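Local coordinates for protein hemolysin BL lytic component L1 (Bacillus cereus, PDB 7NMQ) that serves as lytic component L1 of the hemolysin BL enterotoxin and probably takes part in building membrane-disrupting pores, as in related alpha-helical toxins, at residues A[80-83]-A[84-88]; A[118-121]-A[122-126]; A[306-309]-A[310-314]; A[345-348]-A[349-352]. All coordinates share one frame; numbering follows the deposited sequence. Where two conformers were deposited one is given.

Contact 1 of 4, residues A[80-83]-A[84-88]; sequences TARN and IVNYD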
loop_
_atom_site.group_PDB
_atom_site.type_symbol
_atom_site.label_atom_id
_atom_site.label_comp_id
_atom_site.label_asym_id
_atom_site.label_seq_id
_atom_site.Cartn_x
_atom_site.Cartn_y
_atom_site.Cartn_z
ATOM N N THR A 80 -7.107 9.050 5.845
ATOM C CA THR A 80 -6.770 8.439 7.157
ATOM C C THR A 80 -5.477 9.110 7.647
ATOM O O THR A 80 -5.312 9.412 8.819
ATOM C CB THR A 80 -6.648 6.916 7.005
ATOM O OG1 THR A 80 -7.868 6.436 6.420
ATOM C CG2 THR A 80 -6.348 6.250 8.328
ATOM N N ALA A 81 -4.497 9.283 6.753
ATOM C CA ALA A 81 -3.223 9.949 7.093
ATOM C C ALA A 81 -3.469 11.438 7.362
ATOM O O ALA A 81 -2.846 11.991 8.282
ATOM C CB ALA A 81 -2.151 9.756 6.060
ATOM N N ARG A 82 -4.282 12.110 6.553
ATOM C CA ARG A 82 -4.592 13.536 6.751
ATOM C C ARG A 82 -5.201 13.702 8.153
ATOM O O ARG A 82 -4.921 14.714 8.796
ATOM C CB ARG A 82 -5.558 14.011 5.655
ATOM C CG ARG A 82 -6.003 15.461 5.758
ATOM C CD ARG A 82 -4.892 16.469 5.982
ATOM N NE ARG A 82 -3.926 16.387 4.912
ATOM C CZ ARG A 82 -2.789 17.068 4.813
ATOM N NH1 ARG A 82 -2.416 17.937 5.741
ATOM N NH2 ARG A 82 -2.023 16.858 3.749
ATOM N N ASN A 83 -6.026 12.774 8.604
ATOM C CA ASN A 83 -6.638 12.887 9.957
ATOM C C ASN A 83 -5.557 12.845 11.040
ATOM O O ASN A 83 -5.715 13.518 12.047
ATOM C CB ASN A 83 -7.683 11.804 10.171
ATOM C CG ASN A 83 -8.915 12.025 9.335
ATOM O OD1 ASN A 83 -9.131 13.115 8.780
ATOM N ND2 ASN A 83 -9.726 10.967 9.246
ATOM N N ILE A 84 -4.470 12.135 10.822
ATOM C CA ILE A 84 -3.331 12.104 11.775
ATOM C C ILE A 84 -2.689 13.483 11.777
ATOM O O ILE A 84 -2.394 14.046 12.840
ATOM C CB ILE A 84 -2.374 10.954 11.420
ATOM C CG1 ILE A 84 -3.112 9.633 11.640
ATOM C CG2 ILE A 84 -1.107 11.072 12.234
ATOM C CD1 ILE A 84 -2.382 8.417 11.142
ATOM N N VAL A 85 -2.406 14.021 10.588
ATOM C CA VAL A 85 -1.848 15.384 10.487
ATOM C C VAL A 85 -2.777 16.352 11.223
ATOM O O VAL A 85 -2.279 17.217 11.987
ATOM C CB VAL A 85 -1.657 15.836 9.032
ATOM C CG1 VAL A 85 -1.185 17.289 8.992
ATOM C CG2 VAL A 85 -0.707 14.932 8.254
ATOM N N ASN A 86 -4.074 16.289 10.980
ATOM C CA ASN A 86 -5.019 17.264 11.571
ATOM C C ASN A 86 -5.070 17.076 13.089
ATOM O O ASN A 86 -5.289 18.084 13.783
ATOM C CB ASN A 86 -6.370 17.142 10.915
ATOM C CG ASN A 86 -6.348 17.757 9.528
ATOM O OD1 ASN A 86 -5.626 18.712 9.285
ATOM N ND2 ASN A 86 -7.277 17.378 8.707
ATOM N N TYR A 87 -4.896 15.880 13.591
ATOM C CA TYR A 87 -4.897 15.678 15.069
ATOM C C TYR A 87 -3.647 16.352 15.626
ATOM O O TYR A 87 -3.719 17.073 16.622
ATOM C CB TYR A 87 -4.969 14.208 15.462
ATOM C CG TYR A 87 -5.069 14.128 16.968
ATOM C CD1 TYR A 87 -6.291 14.219 17.605
ATOM C CD2 TYR A 87 -3.922 14.076 17.746
ATOM C CE1 TYR A 87 -6.356 14.230 18.988
ATOM C CE2 TYR A 87 -3.990 14.052 19.136
ATOM C CZ TYR A 87 -5.217 14.147 19.756
ATOM O OH TYR A 87 -5.352 14.187 21.126
ATOM N N ASP A 88 -2.505 16.216 14.982
ATOM C CA ASP A 88 -1.311 16.935 15.454
ATOM C C ASP A 88 -1.596 18.432 15.468
ATOM O O ASP A 88 -1.247 19.118 16.446
ATOM C CB ASP A 88 -0.081 16.689 14.582
ATOM C CG ASP A 88 1.099 17.535 15.053
ATOM O OD1 ASP A 88 1.467 17.416 16.235
ATOM O OD2 ASP A 88 1.718 18.245 14.178
HETATM O O HOH W 1 -3.791 19.429 7.458
HETATM O O HOH W 2 -9.446 15.698 10.156
#
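R82 bends its long side chain forward over the next turn of its helix, passing N86 with its aliphatic part and V85 with its charged end. With CG anti to the backbone N (chi1 178°), the chain leaves CB beside its own carbonyl. The following two torsions then bend it along the helix. CG and CD come up against the N86 amide, CD lying 3.7 Å from N86 ND2. At the tip, R82 NH1 reaches 3.5 Å from V85 CG1, which approaches the guanidinium obliquely. The guanidinium and the N86 amide are turned about 50° against each other and do not bond directly. A water joins them instead, accepting a hydrogen bond from R82 NH1 at 2.7 Å and donating one to N86 OD1, also at 2.7 Å. NH1 is also salt-bridged to E355 of helix 330-357. The other end of the N86 amide uses a second water: ND2 donates to it at 3.1 Å, and the water in turn donates to N83 OD1 at 2.9 Å. N83 OD1 also takes a bond from K79, and N83 ND2 gives one to E127 of helix 107-154. Underneath, V85, N86 and Y87 keep the i to i+4 backbone pattern, for instance N86 N to R82 O at 2.8 Å, while I84 N is shared between weak bonds to T80 O and A81 O. These i to i+3 and i to i+4 side-chain meetings are what a long alpha-helix provides, here helix 45-103 in the elongated helical bundle of a ClyA/HBL-like toxin.

Contact 2 of 4, residues A[118-121]-A[122-126]; sequences ITTI and NTNSK. With EDO (1,2-ethanediol), chain F.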
loop_
_atom_site.group_PDB
_atom_site.type_symbol
_atom_site.label_atom_id
_atom_site.label_comp_id
_atom_site.label_asym_id
_atom_site.label_seq_id
_atom_site.Cartn_x
_atom_site.Cartn_y
_atom_site.Cartn_z
ATOM N N ILE A 118 -10.728 13.992 22.637
ATOM C CA ILE A 118 -11.399 12.667 22.574
ATOM C C ILE A 118 -12.419 12.663 21.443
ATOM O O ILE A 118 -12.542 11.619 20.747
ATOM C CB ILE A 118 -12.055 12.316 23.916
ATOM C CG1 ILE A 118 -10.976 12.081 24.981
ATOM C CG2 ILE A 118 -12.943 11.095 23.752
ATOM C CD1 ILE A 118 -11.506 12.046 26.387
ATOM N N THR A 119 -13.158 13.746 21.273
ATOM C CA THR A 119 -14.166 13.824 20.200
ATOM C C THR A 119 -13.458 13.548 18.859
ATOM O O THR A 119 -13.953 12.744 18.039
ATOM C CB THR A 119 -14.904 15.157 20.252
ATOM O OG1 THR A 119 -15.644 15.222 21.475
ATOM C CG2 THR A 119 -15.811 15.361 19.060
ATOM N N THR A 120 -12.340 14.196 18.599
ATOM C CA THR A 120 -11.568 14.017 17.349
ATOM C C THR A 120 -11.063 12.589 17.237
ATOM O O THR A 120 -11.188 11.981 16.153
ATOM C CB THR A 120 -10.379 14.965 17.300
ATOM O OG1 THR A 120 -10.971 16.269 17.430
ATOM C CG2 THR A 120 -9.573 14.818 16.025
ATOM N N ILE A 121 -10.522 12.043 18.332
ATOM C CA ILE A 121 -10.018 10.653 18.309
ATOM C C ILE A 121 -11.159 9.734 17.893
ATOM O O ILE A 121 -10.956 8.805 17.051
ATOM C CB ILE A 121 -9.419 10.278 19.670
ATOM C CG1 ILE A 121 -8.135 11.038 19.927
ATOM C CG2 ILE A 121 -9.259 8.763 19.759
ATOM C CD1 ILE A 121 -7.715 11.082 21.399
ATOM N N ASN A 122 -12.319 9.908 18.502
ATOM C CA ASN A 122 -13.438 8.980 18.222
ATOM C C ASN A 122 -13.894 9.151 16.771
ATOM O O ASN A 122 -14.197 8.156 16.109
ATOM C CB ASN A 122 -14.606 9.223 19.154
ATOM C CG ASN A 122 -14.288 8.764 20.556
ATOM O OD1 ASN A 122 -13.379 7.961 20.788
ATOM N ND2 ASN A 122 -15.060 9.251 21.499
ATOM N N THR A 123 -13.932 10.365 16.264
ATOM C CA THR A 123 -14.282 10.650 14.854
ATOM C C THR A 123 -13.291 9.921 13.945
ATOM O O THR A 123 -13.723 9.282 12.973
ATOM C CB THR A 123 -14.272 12.137 14.526
ATOM O OG1 THR A 123 -15.292 12.754 15.292
ATOM C CG2 THR A 123 -14.496 12.465 13.065
ATOM N N ASN A 124 -11.998 10.018 14.243
ATOM C CA ASN A 124 -10.938 9.407 13.426
ATOM C C ASN A 124 -11.103 7.900 13.450
ATOM O O ASN A 124 -10.924 7.280 12.392
ATOM C CB ASN A 124 -9.567 9.869 13.858
ATOM C CG ASN A 124 -9.371 11.336 13.556
ATOM O OD1 ASN A 124 -10.118 11.949 12.788
ATOM N ND2 ASN A 124 -8.340 11.885 14.140
ATOM N N SER A 125 -11.419 7.320 14.602
ATOM C CA SER A 125 -11.613 5.860 14.688
ATOM C C SER A 125 -12.802 5.466 13.811
ATOM O O SER A 125 -12.701 4.476 13.041
ATOM C CB SER A 125 -11.837 5.438 16.102
ATOM O OG SER A 125 -12.188 4.071 16.109
ATOM N N LYS A 126 -13.897 6.207 13.905
ATOM C CA LYS A 126 -15.132 5.876 13.149
ATOM C C LYS A 126 -14.840 5.963 11.641
ATOM O O LYS A 126 -15.348 5.116 10.849
ATOM C CB LYS A 126 -16.291 6.795 13.531
ATOM C CG LYS A 126 -17.651 6.395 12.989
ATOM C CD LYS A 126 -18.737 7.419 13.323
ATOM C CE LYS A 126 -20.025 7.148 12.576
ATOM N NZ LYS A 126 -20.737 5.974 13.140
HETATM C C1 EDO F . -16.986 11.519 24.029
HETATM O O1 EDO F . -16.045 11.498 25.095
HETATM C C2 EDO F . -16.692 12.582 23.028
HETATM O O2 EDO F . -15.860 13.615 23.529
#
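I118 and N122 share their flank of the helix with an unusual neighbour, a molecule of 1,2-ethanediol probably left by the crystallisation liquor. The two side chains run side by side in the same direction. I118 CG2 rests 3.6 Å from N122 ND2, and the same methyl is 3.4 Å from ethanediol O1. The diol's other end is tied to the next residue, T119: its O2 and T119 OG1 form a hydrogen bond of 2.6 Å, in which either may be the donor, and N115, one turn back, binds the diol too. N122 has CG beside its own backbone N (chi1 -71°), which folds the amide back so that CG stands 3.4 Å from I118 O. That carbonyl is already taken by N122 N at 2.8 Å.

Two residues further on, on the flank turned to helix 45-103, T120 and N124 repeat the scheme. T120 CG2 lies 3.7 Å from N124 ND2, again alongside, while T120 OG1 is hydrogen-bonded to Q90 of helix 45-103. N124 CG comes within 3.2 Å of T120 O, but ND2 meets that oxygen at too poor an angle to bond it; the backbone N of N124 does so instead. In both pairs, then, the carbonyl is bonded by a backbone N-H and the amide meets a methyl by van der Waals contact, which implies that the pairs add packing and not side-chain hydrogen bonds.

Contact 3 of 4, residues A[306-309]-A[310-314]; sequences NIQK and QWNTM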
loop_
_atom_site.group_PDB
_atom_site.type_symbol
_atom_site.label_atom_id
_atom_site.label_comp_id
_atom_site.label_asym_id
_atom_site.label_seq_id
_atom_site.Cartn_x
_atom_site.Cartn_y
_atom_site.Cartn_z
ATOM N N ASN A 306 -5.150 -1.827 12.269
ATOM C CA ASN A 306 -4.170 -1.501 13.332
ATOM C C ASN A 306 -4.290 -0.011 13.663
ATOM O O ASN A 306 -4.297 0.340 14.841
ATOM C CB ASN A 306 -2.749 -1.865 12.934
ATOM C CG ASN A 306 -1.794 -1.705 14.087
ATOM O OD1 ASN A 306 -2.065 -2.164 15.202
ATOM N ND2 ASN A 306 -0.722 -0.983 13.855
ATOM N N ILE A 307 -4.442 0.849 12.661
ATOM C CA ILE A 307 -4.626 2.309 12.893
ATOM C C ILE A 307 -5.884 2.502 13.728
ATOM O O ILE A 307 -5.859 3.283 14.707
ATOM C CB ILE A 307 -4.669 3.119 11.588
ATOM C CG1 ILE A 307 -3.278 3.097 10.939
ATOM C CG2 ILE A 307 -5.186 4.537 11.778
ATOM C CD1 ILE A 307 -3.187 3.774 9.592
ATOM N N GLN A 308 -6.968 1.811 13.388
ATOM C CA GLN A 308 -8.216 1.923 14.175
ATOM C C GLN A 308 -7.965 1.514 15.638
ATOM O O GLN A 308 -8.416 2.248 16.547
ATOM C CB GLN A 308 -9.298 1.055 13.554
ATOM C CG GLN A 308 -10.530 1.092 14.435
ATOM C CD GLN A 308 -11.696 0.563 13.690
ATOM O OE1 GLN A 308 -11.732 -0.609 13.360
ATOM N NE2 GLN A 308 -12.625 1.462 13.393
ATOM N N LYS A 309 -7.285 0.411 15.875
ATOM C CA LYS A 309 -6.933 -0.065 17.227
ATOM C C LYS A 309 -6.143 1.024 17.961
ATOM O O LYS A 309 -6.429 1.250 19.160
ATOM C CB LYS A 309 -6.135 -1.364 17.159
ATOM C CG LYS A 309 -5.639 -1.914 18.489
ATOM C CD LYS A 309 -5.118 -3.344 18.399
ATOM C CE LYS A 309 -4.027 -3.509 17.370
ATOM N NZ LYS A 309 -2.950 -2.516 17.573
ATOM N N GLN A 310 -5.214 1.697 17.289
ATOM C CA GLN A 310 -4.368 2.726 17.939
ATOM C C GLN A 310 -5.245 3.910 18.325
ATOM O O GLN A 310 -5.060 4.436 19.460
ATOM C CB GLN A 310 -3.220 3.221 17.096
ATOM C CG GLN A 310 -2.297 2.107 16.659
ATOM C CD GLN A 310 -1.703 1.269 17.759
ATOM O OE1 GLN A 310 -1.423 1.723 18.878
ATOM N NE2 GLN A 310 -1.434 0.022 17.409
ATOM N N TRP A 311 -6.186 4.314 17.474
ATOM C CA TRP A 311 -7.087 5.431 17.878
ATOM C C TRP A 311 -7.940 5.003 19.071
ATOM O O TRP A 311 -8.157 5.817 19.974
ATOM C CB TRP A 311 -7.980 5.870 16.716
ATOM C CG TRP A 311 -7.346 6.712 15.664
ATOM C CD1 TRP A 311 -7.288 6.374 14.348
ATOM C CD2 TRP A 311 -6.711 7.991 15.796
ATOM N NE1 TRP A 311 -6.690 7.380 13.644
ATOM C CE2 TRP A 311 -6.343 8.404 14.504
ATOM C CE3 TRP A 311 -6.462 8.866 16.851
ATOM C CZ2 TRP A 311 -5.689 9.604 14.264
ATOM C CZ3 TRP A 311 -5.853 10.073 16.606
ATOM C CH2 TRP A 311 -5.473 10.451 15.322
ATOM N N ASN A 312 -8.448 3.792 19.054
ATOM C CA ASN A 312 -9.281 3.313 20.180
ATOM C C ASN A 312 -8.475 3.279 21.486
ATOM O O ASN A 312 -8.999 3.709 22.517
ATOM C CB ASN A 312 -9.895 1.969 19.857
ATOM C CG ASN A 312 -10.920 2.087 18.754
ATOM O OD1 ASN A 312 -11.440 3.160 18.468
ATOM N ND2 ASN A 312 -11.247 0.960 18.171
ATOM N N THR A 313 -7.244 2.805 21.453
ATOM C CA THR A 313 -6.365 2.767 22.640
ATOM C C THR A 313 -6.121 4.192 23.120
ATOM O O THR A 313 -6.186 4.455 24.364
ATOM C CB THR A 313 -5.066 2.032 22.353
ATOM O OG1 THR A 313 -5.456 0.692 22.007
ATOM C CG2 THR A 313 -4.140 2.023 23.540
ATOM N N MET A 314 -5.875 5.096 22.191
ATOM C CA MET A 314 -5.584 6.495 22.545
ATOM C C MET A 314 -6.843 7.098 23.189
ATOM O O MET A 314 -6.707 7.845 24.163
ATOM C CB MET A 314 -5.177 7.259 21.286
ATOM C CG MET A 314 -4.686 8.637 21.546
ATOM S SD MET A 314 -4.417 9.452 19.989
ATOM C CE MET A 314 -3.106 8.411 19.329
#
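N306 OD1 takes two bonds at once, one from K309 NZ and one from Q310 NE2. The lysine bond is the shorter, 2.6 Å from NZ to OD1, and it arrives nearly in line with the C=O bond (C=O...NZ angle 165°). Q310 NE2 donates to N306 OD1 over 3.2 Å from well above the carbonyl plane, although OD1 lies nearly in the plane of the Q310 amide itself. The two amides are steeply inclined, 73° apart. Both donors crowd around OD1, K309 NZ only 3.0 Å from Q310 NE2, and do not bond each other. Each has to curl to get there: K309 is folded at its last two torsions, and Q310 is bent at CG (chi2 -56°), with CG pressed to 3.2 Å from N306 O. The lysine's charge would probably polarise the N306 carbonyl. At its other end the Q310 amide is held by G9, through OE1.

On the inner flank, I307 CG2 lies alongside the W311 indole, 3.8 Å from CD1, while I307 O is 3.4 Å from the same ring carbon. All this sits on helix 275-325, one of the long rods of the toxin's alpha-helical bundle, and the indole touches N124 and S125 of helix 107-154 as well as W347 of helix 330-357. On a third flank Q308 and N312 cross, with Q308 CG 3.8 Å from N312 ND2 and the amide planes nearly parallel. Their polar ends both reach S125 of helix 107-154: Q308 NE2 donates to S125 O, and N312 OD1 is hydrogen-bonded to S125 OG.

Contact 4 of 4, residues A[345-348]-A[349-352]; sequences ESWN and DIHK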
loop_
_atom_site.group_PDB
_atom_site.type_symbol
_atom_site.label_atom_id
_atom_site.label_comp_id
_atom_site.label_asym_id
_atom_site.label_seq_id
_atom_site.Cartn_x
_atom_site.Cartn_y
_atom_site.Cartn_z
ATOM N N GLU A 345 5.770 16.493 21.660
ATOM C CA GLU A 345 6.980 16.116 20.905
ATOM C C GLU A 345 6.668 14.938 19.980
ATOM O O GLU A 345 7.088 14.966 18.816
ATOM C CB GLU A 345 8.122 15.872 21.882
ATOM C CG GLU A 345 8.551 17.176 22.543
ATOM C CD GLU A 345 9.649 17.127 23.599
ATOM O OE1 GLU A 345 10.428 16.147 23.595
ATOM O OE2 GLU A 345 9.746 18.093 24.419
ATOM N N SER A 346 5.989 13.900 20.472
ATOM C CA SER A 346 5.744 12.676 19.654
ATOM C C SER A 346 4.771 13.000 18.501
ATOM O O SER A 346 5.014 12.596 17.339
ATOM C CB SER A 346 5.293 11.509 20.501
ATOM O OG SER A 346 4.226 11.855 21.376
ATOM N N TRP A 347 3.739 13.789 18.753
ATOM C CA TRP A 347 2.807 14.233 17.695
ATOM C C TRP A 347 3.546 15.078 16.655
ATOM O O TRP A 347 3.345 14.834 15.445
ATOM C CB TRP A 347 1.595 14.954 18.266
ATOM C CG TRP A 347 0.564 14.011 18.791
ATOM C CD1 TRP A 347 0.241 13.756 20.099
ATOM C CD2 TRP A 347 -0.239 13.120 17.999
ATOM N NE1 TRP A 347 -0.728 12.800 20.163
ATOM C CE2 TRP A 347 -1.028 12.380 18.895
ATOM C CE3 TRP A 347 -0.369 12.927 16.619
ATOM C CZ2 TRP A 347 -1.957 11.459 18.471
ATOM C CZ3 TRP A 347 -1.277 11.986 16.210
ATOM C CH2 TRP A 347 -2.059 11.262 17.120
ATOM N N ASN A 348 4.407 15.991 17.065
ATOM C CA ASN A 348 5.127 16.820 16.071
ATOM C C ASN A 348 6.009 15.895 15.222
ATOM O O ASN A 348 6.110 16.115 13.997
ATOM C CB ASN A 348 5.930 17.914 16.750
ATOM C CG ASN A 348 6.736 18.665 15.734
ATOM O OD1 ASN A 348 6.181 19.319 14.850
ATOM N ND2 ASN A 348 8.034 18.453 15.786
ATOM N N ASP A 349 6.541 14.842 15.834
ATOM C CA ASP A 349 7.498 13.926 15.164
ATOM C C ASP A 349 6.818 13.143 14.033
ATOM O O ASP A 349 7.503 12.734 13.132
ATOM C CB ASP A 349 8.155 12.989 16.181
ATOM C CG ASP A 349 8.992 11.883 15.567
ATOM O OD1 ASP A 349 10.103 12.183 15.128
ATOM O OD2 ASP A 349 8.503 10.725 15.495
ATOM N N ILE A 350 5.514 12.935 14.077
ATOM C CA ILE A 350 4.796 12.108 13.074
ATOM C C ILE A 350 4.227 12.994 11.962
ATOM O O ILE A 350 3.805 12.457 10.948
ATOM C CB ILE A 350 3.710 11.275 13.776
ATOM C CG1 ILE A 350 3.344 10.037 12.988
ATOM C CG2 ILE A 350 2.480 12.088 14.101
ATOM C CD1 ILE A 350 2.363 9.161 13.703
ATOM N N HIS A 351 4.187 14.301 12.157
ATOM C CA HIS A 351 3.448 15.231 11.257
ATOM C C HIS A 351 3.912 15.152 9.804
ATOM O O HIS A 351 3.078 14.916 8.930
ATOM C CB HIS A 351 3.636 16.666 11.732
ATOM C CG HIS A 351 2.747 17.662 11.065
ATOM N ND1 HIS A 351 2.912 18.108 9.778
ATOM C CD2 HIS A 351 1.749 18.405 11.594
ATOM C CE1 HIS A 351 2.017 19.044 9.516
ATOM N NE2 HIS A 351 1.281 19.236 10.615
ATOM N N LYS A 352 5.194 15.369 9.551
ATOM C CA LYS A 352 5.698 15.466 8.146
ATOM C C LYS A 352 5.511 14.132 7.414
ATOM O O LYS A 352 5.104 14.133 6.242
ATOM C CB LYS A 352 7.152 15.911 8.170
ATOM C CG LYS A 352 7.306 17.390 8.477
ATOM C CD LYS A 352 8.696 17.874 8.233
ATOM C CE LYS A 352 8.945 19.276 8.736
ATOM N NZ LYS A 352 10.231 19.802 8.218
HETATM O O HOH W 3 6.294 10.153 17.021
HETATM O O HOH W 4 7.248 16.168 11.559
#
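W347 and I350 point the same way off their helix and lie side by side, with I350 CG2 3.9 Å from CE3 of the indole and oblique to the ring. The isoleucine takes chi1 -156°, which sets CG2 in the crowded position between its own N and carbonyl carbon and also brings it to 3.2 Å from W347 O. Beyond this pair the indole is fixed by a bond from NE1 to L5 O. H351 carries its ring with CG anti to the backbone N (chi1 -169°), and NE2 is hydrogen-bonded to E89 of helix 45-103.

Around the pair the helix tightens. I350 N bonds W347 O at 3.2 Å from 64° above the carbonyl plane, and its bond to S346 O is weak. H351 N likewise turns to N348 O, three residues back. Two waters fit in here: one donates to S346 O at 2.8 Å and to D349 OD2 at 2.7 Å; the other donates to N348 O at 2.7 Å and accepts from K352 N, standing in for a direct i to i+4 bond. D349 OD2 is also salt-bridged to K11. Water thus takes part in satisfying S346 O and N348 O where the backbone bonds are bent or weak, while the inner flank stays apolar.

Overall arrangement
The four contacts lie on four helices of one bundle and fall on the same side of the chain's centre. Contact 1, on helix 45-103, is the most buried and touches all the others: Y87 CD1 meets T120 CG2 of contact 2 at 3.7 Å, I84 packs on W311 of contact 3, and Y87 meets the W347 ring of contact 4. Contacts 2, 3 and 4 are part core, part surface. Contacts 2 and 4 do not touch, their centres being about 18 Å apart. The core around W311, W347 and Y87 is aromatic and aliphatic, but polar bonds also join contacts 2 and 3. Waters serve contacts 1 and 4, a bound diol contact 2 and a lysine-amide cluster contact 3.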